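Local coordinates for Mgp-operon protein 3 (Mycoplasma pneumoniae, PDB 6RJ1) that serves as an immunodominant, extracellular cell-adhesion protein that probably binds host-cell sugars, at residues K154-L157 against Y158-L161; S706-E709 against N710-T714. All coordinates share one frame; numbering follows the deposited sequence.

Contact 1 of 2, residues K154-L157 against Y158-L161; sequences KGSL and YKTL
Y158 and S156 meet at the root of the tyrosine side chain, where S156 OG lies 3.7 Å from Y158 CB; the bond leaving the tyrosine backbone points away from 154-157. The phenol ring meets F66 with the two planes at about 45°, the side chain also touches T70, A81 and E142, and OH bonds to the backbone oxygen of Q67. The side chain of W492, on strand 487-492, touches both L157 and L161. These two leucines cross obliquely one helical turn apart, L157 CG coming to 3.9 Å from L161 CD1.

S156 is the N-cap of helix 157-163. With OG anti to its own nitrogen (chi1 172°), the hydroxyl swings over the first turn and accepts K159 N at 3.1 Å in a fairly straight bond (159° at the hydrogen). K159 in turn lays its CG 3.4 Å from S156 OG, and the bend at the end of its chain brings NZ back to 3.9 Å from S156 CB. S156 O accepts a weak bond from T160 N, and the i to i+4 bond from L161 N to L157 O (3.0 Å) begins the regular ladder. T160 OG1 is held by the backbone oxygen of S526.

E142 lies beside the cap, one carboxylate oxygen forming a salt bridge with K159 NZ and the other a weak hydrogen bond with S156 OG. The buried hydroxyl thus links a backbone N-H to an acid, and the negative charge near the helix start is probably favoured by the N-H groups of the first turn as well as by the lysine.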
loop_
_atom_site.group_PDB
_atom_site.type_symbol
_atom_site.label_atom_id
_atom_site.label_comp_id
_atom_site.label_asym_id
_atom_site.label_seq_id
_atom_site.Cartn_x
_atom_site.Cartn_y
_atom_site.Cartn_z
ATOM N N LYS A 154 13.447 -27.573 0.145
ATOM C CA LYS A 154 12.762 -26.905 -0.962
ATOM C C LYS A 154 11.471 -26.206 -0.483
ATOM O O LYS A 154 10.521 -26.875 -0.049
ATOM C CB LYS A 154 12.475 -27.903 -2.107
ATOM C CG LYS A 154 12.388 -27.263 -3.494
ATOM C CD LYS A 154 12.068 -28.307 -4.575
ATOM C CE LYS A 154 12.328 -27.820 -5.985
ATOM N NZ LYS A 154 11.317 -26.827 -6.443
ATOM N N GLY A 155 11.470 -24.873 -0.543
ATOM C CA GLY A 155 10.338 -24.056 -0.126
ATOM C C GLY A 155 9.146 -24.144 -1.060
ATOM O O GLY A 155 9.307 -24.356 -2.267
ATOM N N SER A 156 7.936 -23.973 -0.506
ATOM C CA SER A 156 6.694 -24.058 -1.269
ATOM C C SER A 156 5.750 -22.880 -1.062
ATOM O O SER A 156 5.150 -22.739 0.010
ATOM C CB SER A 156 5.978 -25.372 -0.969
ATOM O OG SER A 156 4.685 -25.418 -1.547
ATOM N N LEU A 157 5.571 -22.074 -2.120
ATOM C CA LEU A 157 4.636 -20.957 -2.133
ATOM C C LEU A 157 3.206 -21.503 -2.049
ATOM O O LEU A 157 2.368 -20.918 -1.363
ATOM C CB LEU A 157 4.843 -20.109 -3.395
ATOM C CG LEU A 157 3.879 -18.938 -3.675
ATOM C CD1 LEU A 157 3.812 -17.938 -2.513
ATOM C CD2 LEU A 157 4.288 -18.220 -4.923
ATOM N N TYR A 158 2.951 -22.656 -2.693
ATOM C CA TYR A 158 1.659 -23.337 -2.663
ATOM C C TYR A 158 1.202 -23.611 -1.217
ATOM O O TYR A 158 0.047 -23.338 -0.875
ATOM C CB TYR A 158 1.693 -24.635 -3.489
ATOM C CG TYR A 158 0.358 -25.345 -3.489
ATOM C CD1 TYR A 158 -0.690 -24.897 -4.286
ATOM C CD2 TYR A 158 0.118 -26.418 -2.639
ATOM C CE1 TYR A 158 -1.938 -25.514 -4.253
ATOM C CE2 TYR A 158 -1.124 -27.048 -2.604
ATOM C CZ TYR A 158 -2.154 -26.577 -3.398
ATOM O OH TYR A 158 -3.387 -27.161 -3.358
ATOM N N LYS A 159 2.118 -24.123 -0.375
ATOM C CA LYS A 159 1.843 -24.429 1.026
ATOM C C LYS A 159 1.442 -23.181 1.806
ATOM O O LYS A 159 0.507 -23.249 2.605
ATOM C CB LYS A 159 3.029 -25.154 1.681
ATOM C CG LYS A 159 3.146 -26.608 1.259
ATOM C CD LYS A 159 4.102 -27.385 2.142
ATOM C CE LYS A 159 4.276 -28.814 1.678
ATOM N NZ LYS A 159 5.259 -28.918 0.566
ATOM N N THR A 160 2.105 -22.033 1.526
ATOM C CA THR A 160 1.817 -20.733 2.151
ATOM C C THR A 160 0.414 -20.270 1.780
ATOM O O THR A 160 -0.326 -19.821 2.655
ATOM C CB THR A 160 2.842 -19.660 1.712
ATOM O OG1 THR A 160 4.170 -20.141 1.895
ATOM C CG2 THR A 160 2.658 -18.318 2.447
ATOM N N LEU A 161 0.061 -20.365 0.481
ATOM C CA LEU A 161 -1.221 -19.926 -0.051
ATOM C C LEU A 161 -2.402 -20.725 0.475
ATOM O O LEU A 161 -3.494 -20.174 0.628
ATOM C CB LEU A 161 -1.193 -19.894 -1.581
ATOM C CG LEU A 161 -0.182 -18.922 -2.213
ATOM C CD1 LEU A 161 -0.039 -19.176 -3.692
ATOM C CD2 LEU A 161 -0.534 -17.455 -1.927
#

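Contact 2 of 2, residues S706-E709 against N710-T714; sequences SARE and NAQST
N710 N donates to S706 O at 2.8 Å in the last part of helix 701-712. The same i to i+4 pattern continues as Q712 N bonds R708 O at 3.0 Å and A711 N bonds A707 O at 3.1 Å. A707 O has a second partner in the hydroxyl of T491. A711 N makes a weak additional i to i+3 bond to R708 O, and the last bond of the series, from S713 N to E709 O, is weak as well, just where the chain leaves the helix.

Q712 folds back over this turn. The bend at its chi2 (59°) carries the amide alongside the helix, so that NE2 lies 3.0 Å from R708 O and 3.5 Å from R708 CG. The amide therefore rests against the aliphatic root of the arginine, and its plane stands 73° from that of the guanidinium farther out. Weak bonds tether both groups to the neighbouring sheet, R708 NE to Q464 OE1 and Q712 OE1 to K489 N.

On the inner face A711 CB sits 3.4 Å from A707 O. A707 packs on Y478, V480 and V723, A711 on T491, and N710 on T491 and V723.

The small alanines on this face are consistent with a close approach of the helix backbone to the strands. There the carbonyl of A707 is gripped twice, by A711 N from within the helix and by the T491 hydroxyl from the sheet, a polar tie set among apolar contacts.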
loop_
_atom_site.group_PDB
_atom_site.type_symbol
_atom_site.label_atom_id
_atom_site.label_comp_id
_atom_site.label_asym_id
_atom_site.label_seq_id
_atom_site.Cartn_x
_atom_site.Cartn_y
_atom_site.Cartn_z
ATOM N N SER A 706 14.155 -9.690 -15.641
ATOM C CA SER A 706 14.274 -10.780 -14.681
ATOM C C SER A 706 12.919 -11.111 -14.081
ATOM O O SER A 706 12.627 -12.285 -13.876
ATOM C CB SER A 706 15.271 -10.427 -13.587
ATOM O OG SER A 706 16.570 -10.332 -14.147
ATOM N N ALA A 707 12.079 -10.080 -13.841
ATOM C CA ALA A 707 10.732 -10.230 -13.301
ATOM C C ALA A 707 9.814 -10.915 -14.318
ATOM O O ALA A 707 8.995 -11.744 -13.921
ATOM C CB ALA A 707 10.171 -8.878 -12.896
ATOM N N ARG A 708 9.982 -10.606 -15.625
ATOM C CA ARG A 708 9.206 -11.223 -16.706
ATOM C C ARG A 708 9.608 -12.693 -16.850
ATOM O O ARG A 708 8.735 -13.553 -16.964
ATOM C CB ARG A 708 9.374 -10.452 -18.033
ATOM C CG ARG A 708 8.881 -11.206 -19.267
ATOM C CD ARG A 708 8.132 -10.347 -20.250
ATOM N NE ARG A 708 9.026 -9.591 -21.121
ATOM C CZ ARG A 708 8.956 -9.599 -22.446
ATOM N NH1 ARG A 708 8.044 -10.338 -23.067
ATOM N NH2 ARG A 708 9.799 -8.868 -23.165
ATOM N N GLU A 709 10.930 -12.971 -16.819
ATOM C CA GLU A 709 11.500 -14.315 -16.925
ATOM C C GLU A 709 11.080 -15.178 -15.739
ATOM O O GLU A 709 10.680 -16.325 -15.940
ATOM C CB GLU A 709 13.029 -14.255 -17.071
ATOM C CG GLU A 709 13.483 -13.866 -18.471
ATOM C CD GLU A 709 14.952 -13.526 -18.672
ATOM O OE1 GLU A 709 15.721 -13.538 -17.682
ATOM O OE2 GLU A 709 15.332 -13.239 -19.833
ATOM N N ASN A 710 11.122 -14.612 -14.515
ATOM C CA ASN A 710 10.697 -15.277 -13.276
ATOM C C ASN A 710 9.204 -15.638 -13.325
ATOM O O ASN A 710 8.821 -16.682 -12.801
ATOM C CB ASN A 710 11.008 -14.394 -12.068
ATOM C CG ASN A 710 10.561 -14.929 -10.738
ATOM O OD1 ASN A 710 11.245 -15.711 -10.087
ATOM N ND2 ASN A 710 9.427 -14.479 -10.275
ATOM N N ALA A 711 8.376 -14.787 -13.960
ATOM C CA ALA A 711 6.938 -15.012 -14.108
ATOM C C ALA A 711 6.635 -16.129 -15.119
ATOM O O ALA A 711 5.722 -16.927 -14.896
ATOM C CB ALA A 711 6.255 -13.724 -14.533
ATOM N N GLN A 712 7.407 -16.183 -16.223
ATOM C CA GLN A 712 7.243 -17.137 -17.324
ATOM C C GLN A 712 7.747 -18.549 -17.011
ATOM O O GLN A 712 7.413 -19.482 -17.746
ATOM C CB GLN A 712 7.883 -16.591 -18.616
ATOM C CG GLN A 712 6.870 -16.048 -19.644
ATOM C CD GLN A 712 5.971 -14.915 -19.156
ATOM O OE1 GLN A 712 4.756 -15.084 -18.977
ATOM N NE2 GLN A 712 6.537 -13.732 -18.952
ATOM N N SER A 713 8.513 -18.715 -15.914
ATOM C CA SER A 713 9.041 -20.004 -15.468
ATOM C C SER A 713 7.903 -20.882 -14.937
ATOM O O SER A 713 7.107 -20.434 -14.101
ATOM C CB SER A 713 10.110 -19.803 -14.398
ATOM O OG SER A 713 10.734 -21.028 -14.054
ATOM N N THR A 714 7.822 -22.126 -15.456
ATOM C CA THR A 714 6.802 -23.117 -15.106
ATOM C C THR A 714 7.363 -24.191 -14.192
ATOM O O THR A 714 7.990 -25.137 -14.662
ATOM C CB THR A 714 6.108 -23.684 -16.359
ATOM O OG1 THR A 714 7.076 -23.948 -17.380
ATOM C CG2 THR A 714 5.032 -22.761 -16.889
#

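In the fold
The two contacts are short helical segments far apart in sequence that draw on one strand. Contact 1, the start of helix 157-163, meets strand 487-492 at W492, whereas contact 2, the end of helix 701-712, meets it at K489 and T491. Their centres are about 17 Å apart and their nearest atoms about 8 Å, so they do not touch directly. A further tie runs from K154 NZ to S719 OG, in the loop that follows the second helix and leads to strand 723-732. Both contacts thus join helices to the eight-stranded mixed sheet, contact 2 also touching strand 723-732 of the ten-stranded sheet. The centre of each contact lies about 24 Å from the centre of the chain, on the same side of it.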